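Local coordinates for D-3-phosphoglycerate dehydrogenase-related protein (Vibrio cholerae, PDB 4S1V), which probably catalyses the NAD-dependent oxidation of 3-phospho-D-glycerate to 3-phosphooxypyruvate, as a member of the D-isomer-specific 2-hydroxyacid dehydrogenase family, at residues I4-D9 with A303-V308; L121-E126 with G137-G142; V220-L225 with Y249-A254. All coordinates share one frame; numbering follows the deposited sequence.

Contact 1. Residues I4-D9 with A303-V308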
ATOM      1  N   ILE C   4      44.968 -14.501  10.928  1.00 32.45           N
ATOM      2  CA  ILE C   4      44.270 -13.213  10.905  1.00 30.96           C
ATOM      3  C   ILE C   4      42.766 -13.389  10.729  1.00 29.76           C
ATOM      4  O   ILE C   4      42.324 -14.081   9.818  1.00 27.81           O
ATOM      5  CB  ILE C   4      44.807 -12.316   9.762  1.00 30.93           C
ATOM      6  CG1 ILE C   4      46.293 -12.002   9.970  1.00 30.70           C
ATOM      7  CG2 ILE C   4      44.006 -11.021   9.636  1.00 30.12           C
ATOM      8  CD1 ILE C   4      47.028 -11.663   8.693  1.00 31.34           C
ATOM      9  N   ALA C   5      41.986 -12.748  11.602  1.00 30.28           N
ATOM     10  CA  ALA C   5      40.534 -12.716  11.454  1.00 29.89           C
ATOM     11  C   ALA C   5      40.017 -11.322  11.083  1.00 31.04           C
ATOM     12  O   ALA C   5      40.417 -10.316  11.680  1.00 31.26           O
ATOM     13  CB  ALA C   5      39.850 -13.224  12.718  1.00 29.68           C
ATOM     14  N   ILE C   6      39.134 -11.272  10.087  1.00 30.98           N
ATOM     15  CA  ILE C   6      38.436 -10.039   9.734  1.00 30.38           C
ATOM     16  C   ILE C   6      36.980 -10.191  10.148  1.00 30.35           C
ATOM     17  O   ILE C   6      36.288 -11.100   9.677  1.00 32.56           O
ATOM     18  CB  ILE C   6      38.529  -9.706   8.227  1.00 30.56           C
ATOM     19  CG1 ILE C   6      39.987  -9.694   7.760  1.00 30.75           C
ATOM     20  CG2 ILE C   6      37.876  -8.357   7.939  1.00 30.02           C
ATOM     21  CD1 ILE C   6      40.154  -9.402   6.283  1.00 31.72           C
ATOM     22  N   LEU C   7      36.524  -9.313  11.038  1.00 29.12           N
ATOM     23  CA  LEU C   7      35.158  -9.390  11.562  1.00 29.05           C
ATOM     24  C   LEU C   7      34.124  -8.599  10.740  1.00 27.53           C
ATOM     25  O   LEU C   7      34.462  -7.641  10.040  1.00 27.06           O
ATOM     26  CB  LEU C   7      35.115  -8.947  13.030  1.00 29.83           C
ATOM     27  CG  LEU C   7      35.855  -9.759  14.098  1.00 31.79           C
ATOM     28  CD1 LEU C   7      35.723  -9.083  15.460  1.00 30.39           C
ATOM     29  CD2 LEU C   7      35.333 -11.193  14.165  1.00 32.48           C
ATOM     30  N   ASP C   8      32.874  -9.048  10.807  1.00 26.82           N
ATOM     31  CA  ASP C   8      31.705  -8.267  10.367  1.00 27.37           C
ATOM     32  C   ASP C   8      31.627  -7.843   8.885  1.00 26.19           C
ATOM     33  O   ASP C   8      31.044  -6.802   8.579  1.00 27.06           O
ATOM     34  CB  ASP C   8      31.523  -7.041  11.275  1.00 27.21           C
ATOM     35  CG  ASP C   8      31.454  -7.404  12.748  1.00 28.58           C
ATOM     36  OD1 ASP C   8      30.597  -8.227  13.133  1.00 31.21           O
ATOM     37  OD2 ASP C   8      32.253  -6.858  13.528  1.00 27.95           O
ATOM     38  N   ASP C   9      32.181  -8.643   7.973  1.00 25.65           N
ATOM     39  CA  ASP C   9      32.061  -8.355   6.535  1.00 25.87           C
ATOM     40  C   ASP C   9      30.770  -8.961   5.979  1.00 25.50           C
ATOM     41  O   ASP C   9      30.797 -10.012   5.329  1.00 26.40           O
ATOM     42  CB  ASP C   9      33.302  -8.852   5.774  1.00 25.97           C
ATOM     43  CG  ASP C   9      33.235  -8.594   4.262  1.00 26.26           C
ATOM     44  OD1 ASP C   9      32.399  -7.797   3.791  1.00 26.14           O
ATOM     45  OD2 ASP C   9      34.036  -9.203   3.529  1.00 26.71           O
ATOM     46  N   ALA C 303      45.244   0.285   4.232  1.00 24.08           N
ATOM     47  CA  ALA C 303      45.932   0.849   5.392  1.00 24.56           C
ATOM     48  C   ALA C 303      45.930  -0.123   6.576  1.00 25.46           C
ATOM     49  O   ALA C 303      46.955  -0.295   7.242  1.00 24.90           O
ATOM     50  CB  ALA C 303      45.318   2.180   5.783  1.00 23.66           C
ATOM     51  N   ALA C 304      44.788  -0.770   6.812  1.00 26.25           N
ATOM     52  CA  ALA C 304      44.679  -1.786   7.859  1.00 26.64           C
ATOM     53  C   ALA C 304      45.612  -2.969   7.592  1.00 27.19           C
ATOM     54  O   ALA C 304      46.289  -3.440   8.508  1.00 26.89           O
ATOM     55  CB  ALA C 304      43.236  -2.253   8.017  1.00 25.89           C
ATOM     56  N   PHE C 305      45.656  -3.435   6.342  1.00 27.26           N
ATOM     57  CA  PHE C 305      46.530  -4.560   5.978  1.00 28.07           C
ATOM     58  C   PHE C 305      48.004  -4.166   5.965  1.00 28.77           C
ATOM     59  O   PHE C 305      48.881  -5.004   6.194  1.00 29.15           O
ATOM     60  CB  PHE C 305      46.134  -5.161   4.622  1.00 27.49           C
ATOM     61  CG  PHE C 305      44.740  -5.721   4.582  1.00 27.58           C
ATOM     62  CD1 PHE C 305      44.035  -5.991   5.758  1.00 26.84           C
ATOM     63  CD2 PHE C 305      44.134  -6.007   3.363  1.00 27.04           C
ATOM     64  CE1 PHE C 305      42.754  -6.514   5.714  1.00 26.12           C
ATOM     65  CE2 PHE C 305      42.855  -6.543   3.314  1.00 26.07           C
ATOM     66  CZ  PHE C 305      42.165  -6.792   4.488  1.00 26.21           C
ATOM     67  N   GLU C 306      48.264  -2.887   5.691  1.00 29.03           N
ATOM     68  CA  GLU C 306      49.609  -2.315   5.741  1.00 29.69           C
ATOM     69  C   GLU C 306      50.142  -2.384   7.170  1.00 29.68           C
ATOM     70  O   GLU C 306      51.304  -2.728   7.395  1.00 30.23           O
ATOM     71  CB  GLU C 306      49.589  -0.860   5.233  1.00 29.36           C
ATOM     72  CG  GLU C 306      50.860  -0.055   5.452  1.00 30.44           C
ATOM     73  CD  GLU C 306      50.621   1.450   5.453  1.00 31.84           C
ATOM     74  OE1 GLU C 306      49.659   1.927   4.811  1.00 30.78           O
ATOM     75  OE2 GLU C 306      51.400   2.169   6.112  1.00 33.91           O
ATOM     76  N   ASN C 307      49.281  -2.070   8.136  1.00 29.48           N
ATOM     77  CA  ASN C 307      49.666  -2.113   9.544  1.00 28.82           C
ATOM     78  C   ASN C 307      49.870  -3.542  10.052  1.00 28.64           C
ATOM     79  O   ASN C 307      50.728  -3.792  10.897  1.00 27.33           O
ATOM     80  CB  ASN C 307      48.658  -1.348  10.396  1.00 29.12           C
ATOM     81  CG  ASN C 307      48.800   0.156  10.250  1.00 28.76           C
ATOM     82  OD1 ASN C 307      49.889   0.666   9.969  1.00 28.39           O
ATOM     83  ND2 ASN C 307      47.703   0.875  10.448  1.00 27.78           N
ATOM     84  N   VAL C 308      49.091  -4.472   9.509  1.00 29.18           N
ATOM     85  CA  VAL C 308      49.266  -5.890   9.791  1.00 32.22           C
ATOM     86  C   VAL C 308      50.672  -6.343   9.383  1.00 33.50           C
ATOM     87  O   VAL C 308      51.382  -6.952  10.188  1.00 36.23           O
ATOM     88  CB  VAL C 308      48.175  -6.752   9.105  1.00 31.37           C
ATOM     89  CG1 VAL C 308      48.540  -8.228   9.152  1.00 31.77           C
ATOM     90  CG2 VAL C 308      46.823  -6.527   9.772  1.00 30.90           C
TER

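Contact 2. Residues L121-E126 with G137-G142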
ATOM      1  N   LEU C 121      11.722   8.131  -3.219  1.00 23.81           N
ATOM      2  CA  LEU C 121      12.214   7.234  -4.247  1.00 25.23           C
ATOM      3  C   LEU C 121      12.044   5.725  -3.938  1.00 25.60           C
ATOM      4  O   LEU C 121      11.570   4.982  -4.806  1.00 24.69           O
ATOM      5  CB  LEU C 121      13.660   7.594  -4.595  1.00 26.74           C
ATOM      6  CG  LEU C 121      14.220   6.995  -5.877  1.00 27.12           C
ATOM      7  CD1 LEU C 121      13.425   7.465  -7.091  1.00 26.83           C
ATOM      8  CD2 LEU C 121      15.701   7.331  -5.987  1.00 27.03           C
ATOM      9  N   PRO C 122      12.401   5.269  -2.712  1.00 25.61           N
ATOM     10  CA  PRO C 122      12.288   3.822  -2.466  1.00 25.96           C
ATOM     11  C   PRO C 122      10.851   3.284  -2.544  1.00 25.63           C
ATOM     12  O   PRO C 122      10.634   2.212  -3.114  1.00 24.62           O
ATOM     13  CB  PRO C 122      12.854   3.651  -1.043  1.00 26.04           C
ATOM     14  CG  PRO C 122      13.650   4.888  -0.778  1.00 26.20           C
ATOM     15  CD  PRO C 122      12.944   5.976  -1.533  1.00 25.72           C
ATOM     16  N   SER C 123       9.890   4.030  -1.995  1.00 26.11           N
ATOM     17  CA  SER C 123       8.477   3.631  -2.027  1.00 26.26           C
ATOM     18  C   SER C 123       7.910   3.642  -3.444  1.00 24.64           C
ATOM     19  O   SER C 123       7.149   2.755  -3.809  1.00 23.52           O
ATOM     20  CB  SER C 123       7.622   4.540  -1.135  1.00 28.15           C
ATOM     21  OG  SER C 123       8.167   4.627   0.164  1.00 32.24           O
ATOM     22  N   TYR C 124       8.257   4.667  -4.220  1.00 24.05           N
ATOM     23  CA  TYR C 124       7.840   4.752  -5.622  1.00 24.05           C
ATOM     24  C   TYR C 124       8.332   3.526  -6.397  1.00 24.60           C
ATOM     25  O   TYR C 124       7.560   2.874  -7.097  1.00 24.95           O
ATOM     26  CB  TYR C 124       8.372   6.034  -6.281  1.00 22.81           C
ATOM     27  CG  TYR C 124       7.458   7.254  -6.231  1.00 22.27           C
ATOM     28  CD1 TYR C 124       6.153   7.201  -6.728  1.00 22.11           C
ATOM     29  CD2 TYR C 124       7.920   8.471  -5.736  1.00 21.91           C
ATOM     30  CE1 TYR C 124       5.331   8.319  -6.715  1.00 22.05           C
ATOM     31  CE2 TYR C 124       7.105   9.601  -5.717  1.00 22.67           C
ATOM     32  CZ  TYR C 124       5.812   9.520  -6.206  1.00 21.93           C
ATOM     33  OH  TYR C 124       5.008  10.632  -6.189  1.00 21.41           O
ATOM     34  N   ILE C 125       9.625   3.234  -6.253  1.00 25.22           N
ATOM     35  CA  ILE C 125      10.277   2.094  -6.891  1.00 26.35           C
ATOM     36  C   ILE C 125       9.655   0.764  -6.450  1.00 27.48           C
ATOM     37  O   ILE C 125       9.286  -0.061  -7.288  1.00 27.42           O
ATOM     38  CB  ILE C 125      11.804   2.129  -6.634  1.00 26.16           C
ATOM     39  CG1 ILE C 125      12.423   3.289  -7.425  1.00 26.06           C
ATOM     40  CG2 ILE C 125      12.465   0.799  -6.998  1.00 26.87           C
ATOM     41  CD1 ILE C 125      13.814   3.680  -6.982  1.00 25.76           C
ATOM     42  N   GLU C 126       9.507   0.574  -5.143  1.00 28.55           N
ATOM     43  CA  GLU C 126       8.893  -0.650  -4.613  1.00 30.18           C
ATOM     44  C   GLU C 126       7.458  -0.869  -5.112  1.00 28.52           C
ATOM     45  O   GLU C 126       7.077  -1.999  -5.436  1.00 28.72           O
ATOM     46  CB  GLU C 126       8.936  -0.643  -3.087  1.00 32.62           C
ATOM     47  CG  GLU C 126       8.349  -1.875  -2.426  1.00 36.42           C
ATOM     48  CD  GLU C 126       8.057  -1.631  -0.959  1.00 40.35           C
ATOM     49  OE1 GLU C 126       9.017  -1.601  -0.159  1.00 42.19           O
ATOM     50  OE2 GLU C 126       6.870  -1.453  -0.609  1.00 42.90           O
ATOM     51  N   GLY C 137       2.608   4.617  -1.581  1.00 24.51           N
ATOM     52  CA  GLY C 137       1.973   4.299  -0.301  1.00 25.66           C
ATOM     53  C   GLY C 137       1.299   5.488   0.360  1.00 26.10           C
ATOM     54  O   GLY C 137       1.292   5.596   1.581  1.00 26.63           O
ATOM     55  N   GLY C 138       0.735   6.385  -0.446  1.00 25.96           N
ATOM     56  CA  GLY C 138      -0.019   7.524   0.066  1.00 25.20           C
ATOM     57  C   GLY C 138       0.827   8.638   0.666  1.00 25.57           C
ATOM     58  O   GLY C 138       0.337   9.425   1.484  1.00 25.07           O
ATOM     59  N   LEU C 139       2.089   8.722   0.260  1.00 24.93           N
ATOM     60  CA  LEU C 139       2.986   9.763   0.780  1.00 25.36           C
ATOM     61  C   LEU C 139       2.868  11.088   0.005  1.00 25.66           C
ATOM     62  O   LEU C 139       3.433  12.110   0.415  1.00 25.17           O
ATOM     63  CB  LEU C 139       4.440   9.272   0.801  1.00 25.75           C
ATOM     64  CG  LEU C 139       4.784   8.067   1.686  1.00 25.79           C
ATOM     65  CD1 LEU C 139       6.273   7.757   1.611  1.00 25.09           C
ATOM     66  CD2 LEU C 139       4.364   8.307   3.131  1.00 26.59           C
ATOM     67  N   GLY C 140       2.130  11.061  -1.104  1.00 24.51           N
ATOM     68  CA  GLY C 140       1.955  12.250  -1.943  1.00 24.86           C
ATOM     69  C   GLY C 140       3.181  12.611  -2.764  1.00 24.25           C
ATOM     70  O   GLY C 140       4.028  11.751  -3.055  1.00 24.55           O
ATOM     71  N   LEU C 141       3.263  13.884  -3.146  1.00 23.33           N
ATOM     72  CA  LEU C 141       4.354  14.404  -3.964  1.00 23.33           C
ATOM     73  C   LEU C 141       5.628  14.633  -3.158  1.00 23.68           C
ATOM     74  O   LEU C 141       5.576  15.119  -2.030  1.00 23.78           O
ATOM     75  CB  LEU C 141       3.950  15.729  -4.638  1.00 22.33           C
ATOM     76  CG  LEU C 141       2.957  15.684  -5.798  1.00 22.41           C
ATOM     77  CD1 LEU C 141       2.482  17.085  -6.145  1.00 22.34           C
ATOM     78  CD2 LEU C 141       3.577  15.004  -7.008  1.00 21.66           C
ATOM     79  N   GLY C 142       6.765  14.286  -3.757  1.00 24.72           N
ATOM     80  CA  GLY C 142       8.067  14.671  -3.238  1.00 25.19           C
ATOM     81  C   GLY C 142       8.359  16.145  -3.515  1.00 26.09           C
ATOM     82  O   GLY C 142       7.529  16.855  -4.103  1.00 25.85           O
TER
HETATM   83  O   HOH W   1       6.691  12.839  -6.280  1.00 24.58           O

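Contact 3. Residues V220-L225 with Y249-A254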
ATOM      1  N   VAL C 220      21.064  16.679  20.660  1.00 24.75           N
ATOM      2  CA  VAL C 220      19.742  16.963  20.104  1.00 25.00           C
ATOM      3  C   VAL C 220      18.687  16.420  21.077  1.00 25.26           C
ATOM      4  O   VAL C 220      18.656  15.226  21.366  1.00 24.84           O
ATOM      5  CB  VAL C 220      19.543  16.367  18.685  1.00 24.87           C
ATOM      6  CG1 VAL C 220      18.224  16.849  18.096  1.00 24.20           C
ATOM      7  CG2 VAL C 220      20.705  16.736  17.765  1.00 24.33           C
ATOM      8  N   THR C 221      17.846  17.311  21.597  1.00 26.42           N
ATOM      9  CA  THR C 221      16.777  16.924  22.522  1.00 25.97           C
ATOM     10  C   THR C 221      15.471  16.747  21.762  1.00 27.17           C
ATOM     11  O   THR C 221      15.347  17.228  20.626  1.00 26.39           O
ATOM     12  CB  THR C 221      16.533  18.003  23.596  1.00 25.58           C
ATOM     13  OG1 THR C 221      15.973  19.173  22.976  1.00 24.03           O
ATOM     14  CG2 THR C 221      17.834  18.353  24.337  1.00 24.67           C
ATOM     15  N   LYS C 222      14.500  16.076  22.392  1.00 26.29           N
ATOM     16  CA  LYS C 222      13.156  15.951  21.831  1.00 26.93           C
ATOM     17  C   LYS C 222      12.557  17.332  21.557  1.00 27.29           C
ATOM     18  O   LYS C 222      11.880  17.535  20.547  1.00 27.42           O
ATOM     19  CB  LYS C 222      12.233  15.150  22.765  1.00 26.40           C
ATOM     20  CG  LYS C 222      10.861  14.869  22.175  1.00 26.09           C
ATOM     21  CD  LYS C 222       9.993  14.063  23.128  1.00 25.96           C
ATOM     22  CE  LYS C 222       8.847  13.401  22.385  1.00 24.67           C
ATOM     23  NZ  LYS C 222       8.135  12.430  23.261  1.00 24.79           N
ATOM     24  N   GLN C 223      12.824  18.273  22.456  1.00 28.77           N
ATOM     25  CA  GLN C 223      12.366  19.656  22.312  1.00 29.83           C
ATOM     26  C   GLN C 223      12.947  20.323  21.056  1.00 27.77           C
ATOM     27  O   GLN C 223      12.251  21.056  20.364  1.00 27.90           O
ATOM     28  CB  GLN C 223      12.665  20.464  23.589  1.00 32.63           C
ATOM     29  CG  GLN C 223      11.860  20.021  24.819  1.00 36.00           C
ATOM     30  CD  GLN C 223      12.511  18.896  25.646  1.00 39.99           C
ATOM     31  OE1 GLN C 223      13.197  18.003  25.119  1.00 40.04           O
ATOM     32  NE2 GLN C 223      12.277  18.933  26.958  1.00 39.78           N
ATOM     33  N   ASP C 224      14.213  20.042  20.752  1.00 26.53           N
ATOM     34  CA  ASP C 224      14.842  20.516  19.516  1.00 25.81           C
ATOM     35  C   ASP C 224      14.110  19.993  18.275  1.00 25.84           C
ATOM     36  O   ASP C 224      13.823  20.756  17.358  1.00 24.48           O
ATOM     37  CB  ASP C 224      16.317  20.107  19.449  1.00 25.25           C
ATOM     38  CG  ASP C 224      17.165  20.737  20.547  1.00 25.35           C
ATOM     39  OD1 ASP C 224      16.834  21.849  21.022  1.00 24.76           O
ATOM     40  OD2 ASP C 224      18.184  20.111  20.919  1.00 24.68           O
ATOM     41  N   LEU C 225      13.821  18.689  18.246  1.00 26.16           N
ATOM     42  CA  LEU C 225      13.062  18.107  17.134  1.00 26.11           C
ATOM     43  C   LEU C 225      11.681  18.744  16.994  1.00 26.97           C
ATOM     44  O   LEU C 225      11.236  19.026  15.877  1.00 27.28           O
ATOM     45  CB  LEU C 225      12.928  16.591  17.280  1.00 26.00           C
ATOM     46  CG  LEU C 225      14.211  15.760  17.341  1.00 25.68           C
ATOM     47  CD1 LEU C 225      13.863  14.296  17.532  1.00 25.92           C
ATOM     48  CD2 LEU C 225      15.081  15.949  16.099  1.00 25.62           C
ATOM     49  N   TYR C 249      12.056   8.626  17.087  1.00 19.78           N
ATOM     50  CA  TYR C 249      10.909   7.760  16.796  1.00 21.03           C
ATOM     51  C   TYR C 249       9.608   8.396  17.280  1.00 20.87           C
ATOM     52  O   TYR C 249       8.635   8.472  16.536  1.00 21.63           O
ATOM     53  CB  TYR C 249      11.037   6.340  17.383  1.00 20.31           C
ATOM     54  CG  TYR C 249       9.713   5.616  17.241  1.00 20.67           C
ATOM     55  CD1 TYR C 249       9.338   5.065  16.017  1.00 20.92           C
ATOM     56  CD2 TYR C 249       8.794   5.573  18.295  1.00 20.78           C
ATOM     57  CE1 TYR C 249       8.114   4.447  15.855  1.00 21.56           C
ATOM     58  CE2 TYR C 249       7.553   4.967  18.139  1.00 21.03           C
ATOM     59  CZ  TYR C 249       7.221   4.407  16.917  1.00 21.25           C
ATOM     60  OH  TYR C 249       6.011   3.793  16.731  1.00 21.12           O
ATOM     61  N   SER C 250       9.597   8.837  18.532  1.00 21.56           N
ATOM     62  CA  SER C 250       8.393   9.411  19.131  1.00 21.59           C
ATOM     63  C   SER C 250       7.853  10.560  18.275  1.00 21.86           C
ATOM     64  O   SER C 250       6.648  10.633  18.023  1.00 22.25           O
ATOM     65  CB  SER C 250       8.676   9.873  20.562  1.00 21.41           C
ATOM     66  OG  SER C 250       7.488  10.350  21.184  1.00 22.55           O
ATOM     67  N   VAL C 251       8.754  11.423  17.799  1.00 21.52           N
ATOM     68  CA  VAL C 251       8.384  12.626  17.030  1.00 21.63           C
ATOM     69  C   VAL C 251       7.924  12.302  15.603  1.00 22.35           C
ATOM     70  O   VAL C 251       6.915  12.830  15.138  1.00 23.04           O
ATOM     71  CB  VAL C 251       9.541  13.656  17.007  1.00 21.26           C
ATOM     72  CG1 VAL C 251       9.272  14.770  16.010  1.00 21.93           C
ATOM     73  CG2 VAL C 251       9.758  14.250  18.394  1.00 20.85           C
ATOM     74  N   MET C 252       8.642  11.417  14.920  1.00 22.66           N
ATOM     75  CA  MET C 252       8.261  11.020  13.566  1.00 23.30           C
ATOM     76  C   MET C 252       6.921  10.277  13.529  1.00 23.53           C
ATOM     77  O   MET C 252       6.100  10.498  12.628  1.00 23.46           O
ATOM     78  CB  MET C 252       9.374  10.201  12.911  1.00 24.35           C
ATOM     79  CG  MET C 252      10.653  10.996  12.671  1.00 25.01           C
ATOM     80  SD  MET C 252      10.370  12.499  11.709  1.00 25.69           S
ATOM     81  CE  MET C 252      11.318  13.669  12.671  1.00 25.96           C
ATOM     82  N   GLN C 253       6.698   9.406  14.510  1.00 23.35           N
ATOM     83  CA  GLN C 253       5.436   8.675  14.597  1.00 24.28           C
ATOM     84  C   GLN C 253       4.279   9.655  14.768  1.00 23.36           C
ATOM     85  O   GLN C 253       3.238   9.498  14.138  1.00 24.34           O
ATOM     86  CB  GLN C 253       5.473   7.645  15.737  1.00 25.30           C
ATOM     87  CG  GLN C 253       4.167   7.511  16.527  1.00 28.07           C
ATOM     88  CD  GLN C 253       3.131   6.692  15.805  1.00 29.73           C
ATOM     89  OE1 GLN C 253       1.922   6.905  15.954  1.00 29.63           O
ATOM     90  NE2 GLN C 253       3.602   5.737  15.007  1.00 32.90           N
ATOM     91  N   ALA C 254       4.487  10.673  15.597  1.00 23.16           N
ATOM     92  CA  ALA C 254       3.467  11.688  15.889  1.00 23.82           C
ATOM     93  C   ALA C 254       3.171  12.648  14.725  1.00 24.28           C
ATOM     94  O   ALA C 254       2.113  13.289  14.688  1.00 24.26           O
ATOM     95  CB  ALA C 254       3.869  12.478  17.132  1.00 22.74           C
TER

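Contact 1. Residues I4-D9 with A303-V308
Val308 and Ile4 reach toward each other tip to tip, the CG1 methyl of Val308 standing 3.8 Å from CD1 of Ile4. The valine presents this branch because CG1 lies anti to its backbone N (chi1 168°), leaving CG2 beside that nitrogen. From the strand, Ile4 answers with its longer branch: CG1 runs anti to the carbonyl carbon (chi1 -62°), and CD1 extends it toward the helix. The backbones stay well apart, with Ile4 CA and Val308 CA 8.9 Å from each other, so methyl groups alone bridge the gap here.

Two residues further along the strand, on the same face, Ile6 repeats the gesture with a different partner. Its side chain and that of Phe305 cross at about a right angle, and the terminal methyl comes obliquely to the outer part of the ring, with Ile6 CD1 3.8 Å from Phe305 CZ. The neighbouring ring atom Phe305 CE1 is almost as near to Ile6 CD1, at 3.9 Å. Phe305 and Val308, one helical turn apart, thus receive Ile6 and Ile4 respectively. All four side chains are buried, and the attraction is purely apolar.

Other strands share the work. Val308 also lies against Val52 and Leu73, Ile6 touches Val28 and Val52, and the carbonyl of Ala304 takes a hydrogen bond from the hydroxyl of Ser75. Helix 294-312, from near the end of the chain, is therefore laid against a face of the sheet to which the first strand belongs. The parallel strand order 2-1-3-4-5 is that of a flavodoxin-like fold, and recruiting a C-terminal helix to the N-terminal sheet is characteristic of the substrate-binding domain of D-2-hydroxyacid dehydrogenases.

Contact 2. Residues L121-E126 with G137-G142
The phenolic oxygen of Tyr124 is held by a water molecule, 2.8 Å from Tyr124 OH, which in turn accepts from the backbone N-H of Gly142, and by a hydrogen bond to NE2 of Gln11 from the second subunit. The water carries the helix-to-loop link onward with a distance of 2.9 Å from its oxygen to Gly142 N. Gly140 O lies 3.5 Å from Tyr124 OH, oblique to the ring. The tyrosine has its chi1 at -92°, off the staggered value; the ring points across at the loop and ends with its hydroxyl near Gly140 and the water on Gly142. Of all the residues in the two segments, Tyr124 loses the most surface to this meeting.

At the preceding residue the meeting is plainer. Ser123, whose side chain points toward the loop, brings its hydroxyl to a methyl of Leu139, with OG 3.9 Å from CD1. The two backbones come closest here as well, Ser123 CA lying 6.8 Å from Gly137 CA.

The loop keeps its course through Asn136, whose amide spans the turn: OD1 accepts from Leu139 N while ND2 donates to Gly140 O. Phi is positive at Gly137, Gly138 and Gly140, which by itself favours glycine at each. Leu289 and Val292 of the second subunit pack on Tyr124 and Leu141.

Between residues 121-126 and 137-142, then, the clear polar link runs through the water. The tyrosine hydroxyl serves both that link to Gly142 and the glutamine of another copy of the protein, which places this contact at a subunit interface.

Contact 3. Residues V220-L225 with Y249-A254
Lys222 stretches from one helix to the next past Val251 to Ser250. From CB the chain leaves with CG anti to the backbone N (chi1 -174°), and this brings CG to 4.0 Å from CG2 of Val251. The two side chains slide past each other in opposite directions there. The same valine methyl also receives Leu225, whose CB lies 4.1 Å from Val251 CG2, so one branch of Val251 fits against both Lys222 and Leu225 of the short helix 222-226. Beyond CG the lysine remains extended, and CD carries it across to the serine.

These helices belong to successive beta-alpha-beta crossovers of the Rossmann-type sheet, one before and one after strand 233-236. Helix 222-226 begins in a capping box: Asp224 N donates to Thr221 OG1 at 3.0 Å, and Thr221 N returns a nearly straight bond (178°) to Asp224 OD2, met from above the carboxylate plane. Asp224 also forms a salt bridge with Lys196.

Farther out, Lys222 CE is 3.5 Å from Ser250 OG. At the tip, Lys222 NZ donates to Ser250 OG over 3.0 Å. The ammonium is also claimed by Asp27 of the third subunit in a salt bridge, while Ser250 OG bonds to Thr29 of the third subunit.

In the fold
Contact 1 closes the long loop within which the other two are nested, and joins the chain's ends in the five-stranded domain. Contacts 2 and 3 follow in series inside the NAD-binding part of the chain, their centres about 23 Å apart. The centre of contact 1 lies about 40 Å from that of contact 2 and about 39 Å from that of contact 3, across the chain's centre, as expected of a two-domain dehydrogenase. Assembly separates them too: no other chain of the assembly touches the segments of contact 1, whereas contact 2 meets the second subunit and contact 3 the third. Strand 27-30 pairs with contact 1's strand, and its copy in the third subunit supplies partners to contact 3.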